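Long-range contacts in uncharacterized protein gp49 (Pseudomonas phage YuA, PDB 3PES), which is of unknown function, a small phage protein whose fold packs two helices against a three-stranded antiparallel sheet: residues C17-T22 with W49-R54; M4-E9 with D80-R85; A13-L18 with A59-R64. All blocks are in the same frame, centred on the assembly; numbering follows the deposited sequence. Where two conformers were deposited one is given.

How the contacts relate
Running from the N terminus, strand 6-12 turns back at Ala-13 and Gly-14 into strand 15-25, the middle strand of the sheet, which serves contacts 1 and 3 and is the sheet neighbour of the strand used in contact 2. Contact 1 closes a loop of 26 residues by pairing this strand with strand 46-52. Contact 3 starts from the same stretch, sharing Cys-17 and Leu-18, and closes a longer loop by bringing helix 60-63 onto the beginning of the middle strand. Contact 2 encloses both, since it joins the N-terminal edge strand to the end of helix 68-82. Backbone bonds from Ile-19 to Phe-8 and from Val-21 to Ala-6 link contacts 1 and 2.

Contact 1: C17-T22 with W49-R54; sequences CLIVVT and WEVRDR
With CG anti to its carbonyl carbon (chi1 -56°) and the chain bent at chi2 (-75°), Arg-52 crosses Val-20 obliquely. Arg-52 CG rests 3.6 Å from Val-20 CG2, and the isopropyl group lies over one face of the guanidinium. In its plane, Arg-52 NE and NH2 grip a single oxygen of Glu-50 side-on in a salt bridge: NE bonds OE1 at 3.0 Å on its anti lone pair, while NH2 meets OE1 from above the carboxylate plane. Arg-52 NH1 bonds to Gly-56 O, so the guanidinium is held flat on the valine. Beneath these side chains, strands 15-25 and 46-52 pair antiparallel within a three-stranded sheet. Leu-18 with Arg-52 and Val-20 with Glu-50 are the hydrogen-bonded pairs; the bond from Val-20 N to Glu-50 O (3.0 Å) is nearly straight. The other face carries Ile-19, Val-51, Val-21 and Trp-49. Trp-49 CG lies between backbone N and carbonyl carbon (chi1 54°), its CB 3.9 Å from Ile-19 CG2. Cys-17 SG touches Val-51 CG1 at 3.8 Å. Helix 68-82 packs on Ile-19, Val-21 and Trp-49, and Leu-62 of helix 60-63 on Cys-17 and Val-51; Asp-75 OD1 accepts a hydrogen bond from Trp-49 NE1.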
loop_
_atom_site.group_PDB
_atom_site.type_symbol
_atom_site.label_atom_id
_atom_site.label_comp_id
_atom_site.label_asym_id
_atom_site.label_seq_id
_atom_site.Cartn_x
_atom_site.Cartn_y
_atom_site.Cartn_z
ATOM N N CYS A 17 9.453 -6.604 9.781
ATOM C CA CYS A 17 8.342 -5.879 10.371
ATOM C C CYS A 17 7.044 -6.395 9.812
ATOM O O CYS A 17 7.032 -7.297 8.977
ATOM C CB CYS A 17 8.446 -4.395 10.064
ATOM S SG CYS A 17 8.301 -3.994 8.300
ATOM N N LEU A 18 5.957 -5.809 10.290
ATOM C CA LEU A 18 4.646 -6.023 9.744
ATOM C C LEU A 18 4.220 -4.729 9.072
ATOM O O LEU A 18 4.423 -3.629 9.605
ATOM C CB LEU A 18 3.688 -6.369 10.873
ATOM C CG LEU A 18 2.430 -7.169 10.658
ATOM C CD1 LEU A 18 2.730 -8.510 10.019
ATOM C CD2 LEU A 18 1.813 -7.379 12.020
ATOM N N ILE A 19 3.631 -4.854 7.896
ATOM C CA ILE A 19 2.958 -3.722 7.261
ATOM C C ILE A 19 1.459 -3.921 7.482
ATOM O O ILE A 19 0.905 -4.972 7.157
ATOM C CB ILE A 19 3.282 -3.634 5.746
ATOM C CG1 ILE A 19 4.800 -3.497 5.519
ATOM C CG2 ILE A 19 2.498 -2.480 5.080
ATOM C CD1 ILE A 19 5.495 -2.337 6.193
ATOM N N VAL A 20 0.810 -2.920 8.065
ATOM C CA VAL A 20 -0.624 -2.973 8.283
ATOM C C VAL A 20 -1.263 -1.940 7.357
ATOM O O VAL A 20 -0.857 -0.768 7.320
ATOM C CB VAL A 20 -0.950 -2.700 9.767
ATOM C CG1 VAL A 20 -2.439 -2.436 9.985
ATOM C CG2 VAL A 20 -0.489 -3.878 10.595
ATOM N N VAL A 21 -2.231 -2.398 6.572
ATOM C CA VAL A 21 -2.951 -1.523 5.669
ATOM C C VAL A 21 -4.205 -1.027 6.381
ATOM O O VAL A 21 -5.043 -1.833 6.803
ATOM C CB VAL A 21 -3.330 -2.275 4.375
ATOM C CG1 VAL A 21 -3.977 -1.326 3.381
ATOM C CG2 VAL A 21 -2.101 -2.936 3.743
ATOM N N THR A 22 -4.319 0.296 6.521
ATOM C CA THR A 22 -5.416 0.898 7.294
ATOM C C THR A 22 -6.520 1.481 6.419
ATOM O O THR A 22 -7.640 1.700 6.889
ATOM C CB THR A 22 -4.915 1.990 8.247
ATOM O OG1 THR A 22 -4.288 3.019 7.491
ATOM C CG2 THR A 22 -3.912 1.428 9.261
ATOM N N TRP A 49 -0.908 2.892 4.868
ATOM C CA TRP A 49 -0.323 1.758 5.560
ATOM C C TRP A 49 0.629 2.267 6.640
ATOM O O TRP A 49 1.060 3.430 6.617
ATOM C CB TRP A 49 0.418 0.819 4.590
ATOM C CG TRP A 49 1.457 1.486 3.737
ATOM C CD1 TRP A 49 1.272 2.009 2.484
ATOM C CD2 TRP A 49 2.842 1.708 4.069
ATOM N NE1 TRP A 49 2.452 2.535 2.017
ATOM C CE2 TRP A 49 3.429 2.373 2.970
ATOM C CE3 TRP A 49 3.641 1.411 5.181
ATOM C CZ2 TRP A 49 4.777 2.735 2.949
ATOM C CZ3 TRP A 49 4.984 1.776 5.153
ATOM C CH2 TRP A 49 5.535 2.429 4.045
ATOM N N GLU A 50 0.953 1.389 7.588
ATOM C CA GLU A 50 1.861 1.727 8.681
ATOM C C GLU A 50 2.822 0.593 8.941
ATOM O O GLU A 50 2.483 -0.573 8.748
ATOM C CB GLU A 50 1.074 1.978 9.962
ATOM C CG GLU A 50 0.182 3.172 9.891
ATOM C CD GLU A 50 -0.572 3.416 11.171
ATOM O OE1 GLU A 50 -0.326 2.702 12.166
ATOM O OE2 GLU A 50 -1.402 4.350 11.182
ATOM N N VAL A 51 4.011 0.938 9.426
ATOM C CA VAL A 51 4.948 -0.066 9.908
ATOM C C VAL A 51 4.595 -0.426 11.351
ATOM O O VAL A 51 4.357 0.470 12.177
ATOM C CB VAL A 51 6.417 0.396 9.781
ATOM C CG1 VAL A 51 7.342 -0.791 10.012
ATOM C CG2 VAL A 51 6.704 1.025 8.426
ATOM N N ARG A 52 4.571 -1.720 11.653
ATOM C CA ARG A 52 4.278 -2.222 13.000
ATOM C C ARG A 52 5.294 -3.295 13.354
ATOM O O ARG A 52 5.954 -3.846 12.477
ATOM C CB ARG A 52 2.864 -2.816 13.062
ATOM C CG ARG A 52 1.761 -1.865 12.626
ATOM C CD ARG A 52 1.448 -0.805 13.654
ATOM N NE ARG A 52 0.306 0.003 13.247
ATOM C CZ ARG A 52 -0.967 -0.385 13.321
ATOM N NH1 ARG A 52 -1.300 -1.572 13.809
ATOM N NH2 ARG A 52 -1.915 0.437 12.907
ATOM N N ASP A 53 5.415 -3.614 14.641
ATOM C CA ASP A 53 6.146 -4.831 15.020
ATOM C C ASP A 53 5.289 -6.066 14.748
ATOM O O ASP A 53 4.143 -5.948 14.303
ATOM C CB ASP A 53 6.692 -4.787 16.465
ATOM C CG ASP A 53 5.614 -4.924 17.538
ATOM O OD1 ASP A 53 4.451 -5.273 17.249
ATOM O OD2 ASP A 53 5.972 -4.697 18.709
ATOM N N ARG A 54 5.844 -7.245 15.000
ATOM C CA ARG A 54 5.150 -8.478 14.653
ATOM C C ARG A 54 3.869 -8.720 15.465
ATOM O O ARG A 54 3.061 -9.582 15.123
ATOM C CB ARG A 54 6.097 -9.668 14.759
ATOM C CG ARG A 54 6.559 -9.941 16.182
ATOM C CD ARG A 54 7.443 -11.174 16.261
ATOM N NE ARG A 54 6.707 -12.412 15.991
ATOM C CZ ARG A 54 5.910 -13.050 16.856
ATOM N NH1 ARG A 54 5.301 -14.157 16.479
ATOM N NH2 ARG A 54 5.706 -12.591 18.090
#

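Contact 2: M4-E9 with D80-R85; sequences MLAEFE and DRMEGR
Ala-6 CB is the focus of the first shell, met by two successive side chains of the helix end. Arg-81 NH2 comes within 3.4 Å of Ala-6 CB, the methyl lying over one face of the guanidinium, toward its rim. The selenium of Met-82, a selenomethionine, reaches the same Ala-6 CB at 3.6 Å. Bends at chi2 and chi3 (-51° and -63°) curl this chain over, so that its CE also approaches Leu-5 CB. Farther along the strand, Phe-8 and Arg-81 slide past each other in opposite directions, with Phe-8 CD2 3.8 Å from Arg-81 CG. No direct hydrogen bond joins the segments; two waters bridge the guanidinium to the backbone of Glu-7. One accepts from Arg-81 NE at 2.7 Å, in the guanidinium plane, and donates to Glu-7 O at 2.9 Å; the other accepts from Glu-7 N and, weakly, from Arg-81 NH2. Arg-81 gets there because its CG is anti to the backbone N (chi1 171°) and its chain bends at chi2. The contact lies at the surface, where the last turn of helix 68-82 meets edge strand 6-12; Phe-8 also touches Ala-77 and Val-78 of that helix, while Leu-5 and Met-82 both reach Trp-24 of middle strand 15-25.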
loop_
_atom_site.group_PDB
_atom_site.type_symbol
_atom_site.label_atom_id
_atom_site.label_comp_id
_atom_site.label_asym_id
_atom_site.label_seq_id
_atom_site.Cartn_x
_atom_site.Cartn_y
_atom_site.Cartn_z
HETATM N N MSE A 4 -8.289 -2.196 10.167
HETATM C CA MSE A 4 -7.060 -2.894 9.933
HETATM C C MSE A 4 -7.510 -3.839 8.856
HETATM O O MSE A 4 -8.165 -4.834 9.136
HETATM C CB MSE A 4 -6.703 -3.630 11.225
HETATM C CG MSE A 4 -5.262 -4.023 11.403
HETATM SE SE MSE A 4 -4.649 -5.339 10.116
HETATM C CE MSE A 4 -5.813 -6.822 10.536
ATOM N N LEU A 5 -7.211 -3.504 7.609
ATOM C CA LEU A 5 -7.704 -4.286 6.493
ATOM C C LEU A 5 -6.906 -5.563 6.276
ATOM O O LEU A 5 -7.489 -6.642 6.109
ATOM C CB LEU A 5 -7.756 -3.438 5.220
ATOM C CG LEU A 5 -8.459 -2.078 5.342
ATOM C CD1 LEU A 5 -8.352 -1.347 4.034
ATOM C CD2 LEU A 5 -9.950 -2.187 5.759
ATOM N N ALA A 6 -5.582 -5.438 6.316
ATOM C CA ALA A 6 -4.689 -6.532 5.978
ATOM C C ALA A 6 -3.354 -6.268 6.625
ATOM O O ALA A 6 -2.982 -5.116 6.876
ATOM C CB ALA A 6 -4.523 -6.649 4.463
ATOM N N GLU A 7 -2.626 -7.335 6.906
ATOM C CA GLU A 7 -1.269 -7.227 7.421
ATOM C C GLU A 7 -0.410 -8.208 6.649
ATOM O O GLU A 7 -0.877 -9.290 6.271
ATOM C CB GLU A 7 -1.200 -7.546 8.919
ATOM N N PHE A 8 0.830 -7.831 6.385
ATOM C CA PHE A 8 1.783 -8.757 5.798
ATOM C C PHE A 8 3.191 -8.489 6.306
ATOM O O PHE A 8 3.535 -7.365 6.668
ATOM C CB PHE A 8 1.725 -8.743 4.264
ATOM C CG PHE A 8 2.028 -7.407 3.630
ATOM C CD1 PHE A 8 3.316 -7.108 3.177
ATOM C CD2 PHE A 8 1.015 -6.464 3.435
ATOM C CE1 PHE A 8 3.596 -5.876 2.565
ATOM C CE2 PHE A 8 1.288 -5.241 2.806
ATOM C CZ PHE A 8 2.579 -4.948 2.378
ATOM N N GLU A 9 4.001 -9.542 6.348
ATOM C CA GLU A 9 5.392 -9.413 6.746
ATOM C C GLU A 9 6.207 -8.785 5.614
ATOM O O GLU A 9 6.032 -9.123 4.434
ATOM C CB GLU A 9 5.964 -10.780 7.144
ATOM N N ASP A 80 0.127 -4.673 -4.475
ATOM C CA ASP A 80 0.104 -6.053 -4.927
ATOM C C ASP A 80 -0.685 -6.922 -3.942
ATOM O O ASP A 80 -1.435 -7.792 -4.345
ATOM C CB ASP A 80 1.528 -6.592 -5.078
ATOM C CG ASP A 80 2.289 -5.950 -6.226
ATOM O OD1 ASP A 80 1.690 -5.306 -7.123
ATOM O OD2 ASP A 80 3.522 -6.113 -6.224
ATOM N N ARG A 81 -0.552 -6.658 -2.645
ATOM C CA ARG A 81 -1.317 -7.403 -1.640
ATOM C C ARG A 81 -2.816 -7.125 -1.782
ATOM O O ARG A 81 -3.629 -8.053 -1.756
ATOM C CB ARG A 81 -0.810 -7.044 -0.234
ATOM C CG ARG A 81 -1.662 -7.575 0.908
ATOM C CD ARG A 81 -1.909 -9.078 0.876
ATOM N NE ARG A 81 -2.830 -9.456 1.953
ATOM C CZ ARG A 81 -4.156 -9.338 1.878
ATOM N NH1 ARG A 81 -4.755 -8.861 0.790
ATOM N NH2 ARG A 81 -4.893 -9.687 2.912
HETATM N N MSE A 82 -3.178 -5.850 -1.951
HETATM C CA MSE A 82 -4.591 -5.483 -1.932
HETATM C C MSE A 82 -5.312 -5.739 -3.233
HETATM O O MSE A 82 -6.538 -5.862 -3.249
HETATM C CB MSE A 82 -4.765 -4.024 -1.506
HETATM C CG MSE A 82 -4.193 -3.683 -0.103
HETATM SE SE MSE A 82 -4.767 -4.838 1.313
HETATM C CE MSE A 82 -6.674 -4.461 1.291
ATOM N N GLU A 83 -4.548 -5.839 -4.312
ATOM C CA GLU A 83 -5.123 -6.108 -5.627
ATOM C C GLU A 83 -4.968 -7.568 -6.055
ATOM O O GLU A 83 -5.249 -7.912 -7.192
ATOM C CB GLU A 83 -4.533 -5.151 -6.673
ATOM C CG GLU A 83 -4.838 -3.679 -6.368
ATOM C CD GLU A 83 -6.291 -3.309 -6.564
ATOM O OE1 GLU A 83 -6.941 -3.915 -7.448
ATOM O OE2 GLU A 83 -6.780 -2.412 -5.838
ATOM N N GLY A 84 -4.554 -8.418 -5.116
ATOM C CA GLY A 84 -4.282 -9.825 -5.411
ATOM C C GLY A 84 -5.527 -10.688 -5.338
ATOM O O GLY A 84 -6.635 -10.176 -5.199
ATOM N N ARG A 85 -5.326 -12.001 -5.429
ATOM C CA ARG A 85 -6.425 -12.965 -5.401
ATOM C C ARG A 85 -6.198 -14.077 -4.380
ATOM O O ARG A 85 -5.104 -14.242 -3.859
ATOM C CB ARG A 85 -6.624 -13.576 -6.789
HETATM O O HOH W 1 -4.172 -9.978 6.251
HETATM O O HOH W 2 -1.568 -10.826 3.966
#

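Contact 3: A13-L18 with A59-R64; sequences AGIPCL and APWLER
The indole of Trp-61 has Leu-62 CG over one face, 3.3 Å above the plane and offset toward the rim, while Ile-15 CG2 approaches its edge, near the ring plane, 4.3 Å from CZ3. The guanidinium of Arg-64 is met at its edge, in plane, by Trp-61 CA. The principal link to the strand is Leu-62. Its CG is anti to the carbonyl carbon (chi1 -83°), and the two methyls divide the work. The leucine crosses Ile-15 obliquely, its CD2 3.8 Å from Ile-15 CG2 and about as near to CD1, so that it lies against both branches of the isoleucine. Leu-62 CD1 reaches further along the strand to Cys-17 CB at 3.6 Å, passing 4.0 Å from Pro-16 O. No hydrogen bond joins the two segments; the side chains meet by apolar packing. Ala-59, at the N-cap position, opens the helix turn: its carbonyl oxygen accepts from both Leu-62 N (2.9 Å) and Glu-63 N, which fixes the backbone from which the leucine projects. Val-51 of strand 46-52 also touches Leu-62, completing a small hydrophobic cluster. Such packing is that of a short helix laid by one buried leucine against neighbouring strands of an antiparallel sheet.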
loop_
_atom_site.group_PDB
_atom_site.type_symbol
_atom_site.label_atom_id
_atom_site.label_comp_id
_atom_site.label_asym_id
_atom_site.label_seq_id
_atom_site.Cartn_x
_atom_site.Cartn_y
_atom_site.Cartn_z
ATOM N N ALA A 13 14.343 -1.277 5.470
ATOM C CA ALA A 13 15.797 -1.276 5.383
ATOM C C ALA A 13 16.390 -2.580 5.957
ATOM O O ALA A 13 17.335 -2.573 6.741
ATOM C CB ALA A 13 16.380 -0.019 6.052
ATOM N N GLY A 14 15.796 -3.699 5.565
ATOM C CA GLY A 14 16.301 -5.016 5.932
ATOM C C GLY A 14 15.868 -5.565 7.279
ATOM O O GLY A 14 16.179 -6.706 7.606
ATOM N N ILE A 15 15.157 -4.765 8.062
ATOM C CA ILE A 15 14.709 -5.176 9.391
ATOM C C ILE A 15 13.279 -5.709 9.308
ATOM O O ILE A 15 12.399 -5.007 8.816
ATOM C CB ILE A 15 14.772 -4.005 10.383
ATOM C CG1 ILE A 15 16.206 -3.486 10.479
ATOM C CG2 ILE A 15 14.267 -4.431 11.758
ATOM C CD1 ILE A 15 16.302 -2.149 11.140
ATOM N N PRO A 16 13.033 -6.944 9.798
ATOM C CA PRO A 16 11.687 -7.534 9.703
ATOM C C PRO A 16 10.622 -6.701 10.405
ATOM O O PRO A 16 10.854 -6.168 11.488
ATOM C CB PRO A 16 11.836 -8.882 10.418
ATOM C CG PRO A 16 13.257 -9.186 10.352
ATOM C CD PRO A 16 14.006 -7.901 10.355
ATOM N N CYS A 17 9.453 -6.604 9.781
ATOM C CA CYS A 17 8.342 -5.879 10.371
ATOM C C CYS A 17 7.044 -6.395 9.812
ATOM O O CYS A 17 7.032 -7.297 8.977
ATOM C CB CYS A 17 8.446 -4.395 10.064
ATOM S SG CYS A 17 8.301 -3.994 8.300
ATOM N N LEU A 18 5.957 -5.809 10.290
ATOM C CA LEU A 18 4.646 -6.023 9.744
ATOM C C LEU A 18 4.220 -4.729 9.072
ATOM O O LEU A 18 4.423 -3.629 9.605
ATOM C CB LEU A 18 3.688 -6.369 10.873
ATOM C CG LEU A 18 2.430 -7.169 10.658
ATOM C CD1 LEU A 18 2.730 -8.510 10.019
ATOM C CD2 LEU A 18 1.813 -7.379 12.020
ATOM N N ALA A 59 5.661 1.011 15.726
ATOM C CA ALA A 59 7.100 0.829 15.603
ATOM C C ALA A 59 7.741 2.137 15.146
ATOM O O ALA A 59 8.285 2.218 14.042
ATOM C CB ALA A 59 7.428 -0.329 14.660
ATOM N N PRO A 60 7.680 3.177 16.001
ATOM C CA PRO A 60 8.246 4.481 15.579
ATOM C C PRO A 60 9.732 4.418 15.210
ATOM O O PRO A 60 10.194 5.185 14.358
ATOM C CB PRO A 60 8.019 5.405 16.785
ATOM C CG PRO A 60 7.332 4.592 17.826
ATOM C CD PRO A 60 7.110 3.203 17.365
ATOM N N TRP A 61 10.463 3.505 15.849
ATOM C CA TRP A 61 11.883 3.356 15.553
ATOM C C TRP A 61 12.120 2.812 14.136
ATOM O O TRP A 61 13.148 3.114 13.536
ATOM C CB TRP A 61 12.555 2.494 16.619
ATOM C CG TRP A 61 11.863 1.212 16.791
ATOM C CD1 TRP A 61 10.759 0.969 17.543
ATOM C CD2 TRP A 61 12.202 -0.016 16.166
ATOM N NE1 TRP A 61 10.392 -0.346 17.430
ATOM C CE2 TRP A 61 11.267 -0.972 16.585
ATOM C CE3 TRP A 61 13.205 -0.399 15.290
ATOM C CZ2 TRP A 61 11.318 -2.293 16.173
ATOM C CZ3 TRP A 61 13.247 -1.710 14.877
ATOM C CH2 TRP A 61 12.315 -2.641 15.319
ATOM N N LEU A 62 11.170 2.062 13.594
ATOM C CA LEU A 62 11.258 1.619 12.210
ATOM C C LEU A 62 10.728 2.679 11.273
ATOM O O LEU A 62 11.277 2.891 10.184
ATOM C CB LEU A 62 10.493 0.311 11.991
ATOM C CG LEU A 62 11.258 -0.954 12.353
ATOM C CD1 LEU A 62 10.451 -2.185 12.019
ATOM C CD2 LEU A 62 12.602 -0.983 11.638
ATOM N N GLU A 63 9.656 3.349 11.679
ATOM C CA GLU A 63 9.115 4.439 10.873
ATOM C C GLU A 63 10.211 5.460 10.560
ATOM O O GLU A 63 10.319 5.927 9.429
ATOM C CB GLU A 63 7.927 5.086 11.586
ATOM N N ARG A 64 11.052 5.787 11.543
ATOM C CA ARG A 64 12.178 6.714 11.333
ATOM C C ARG A 64 13.236 6.215 10.339
ATOM O O ARG A 64 14.012 7.007 9.769
ATOM C CB ARG A 64 12.840 7.036 12.670
ATOM C CG ARG A 64 12.080 8.046 13.511
ATOM C CD ARG A 64 12.845 8.394 14.792
ATOM N NE ARG A 64 13.153 7.196 15.571
ATOM C CZ ARG A 64 13.970 7.142 16.622
ATOM N NH1 ARG A 64 14.592 8.233 17.059
ATOM N NH2 ARG A 64 14.161 5.981 17.244
#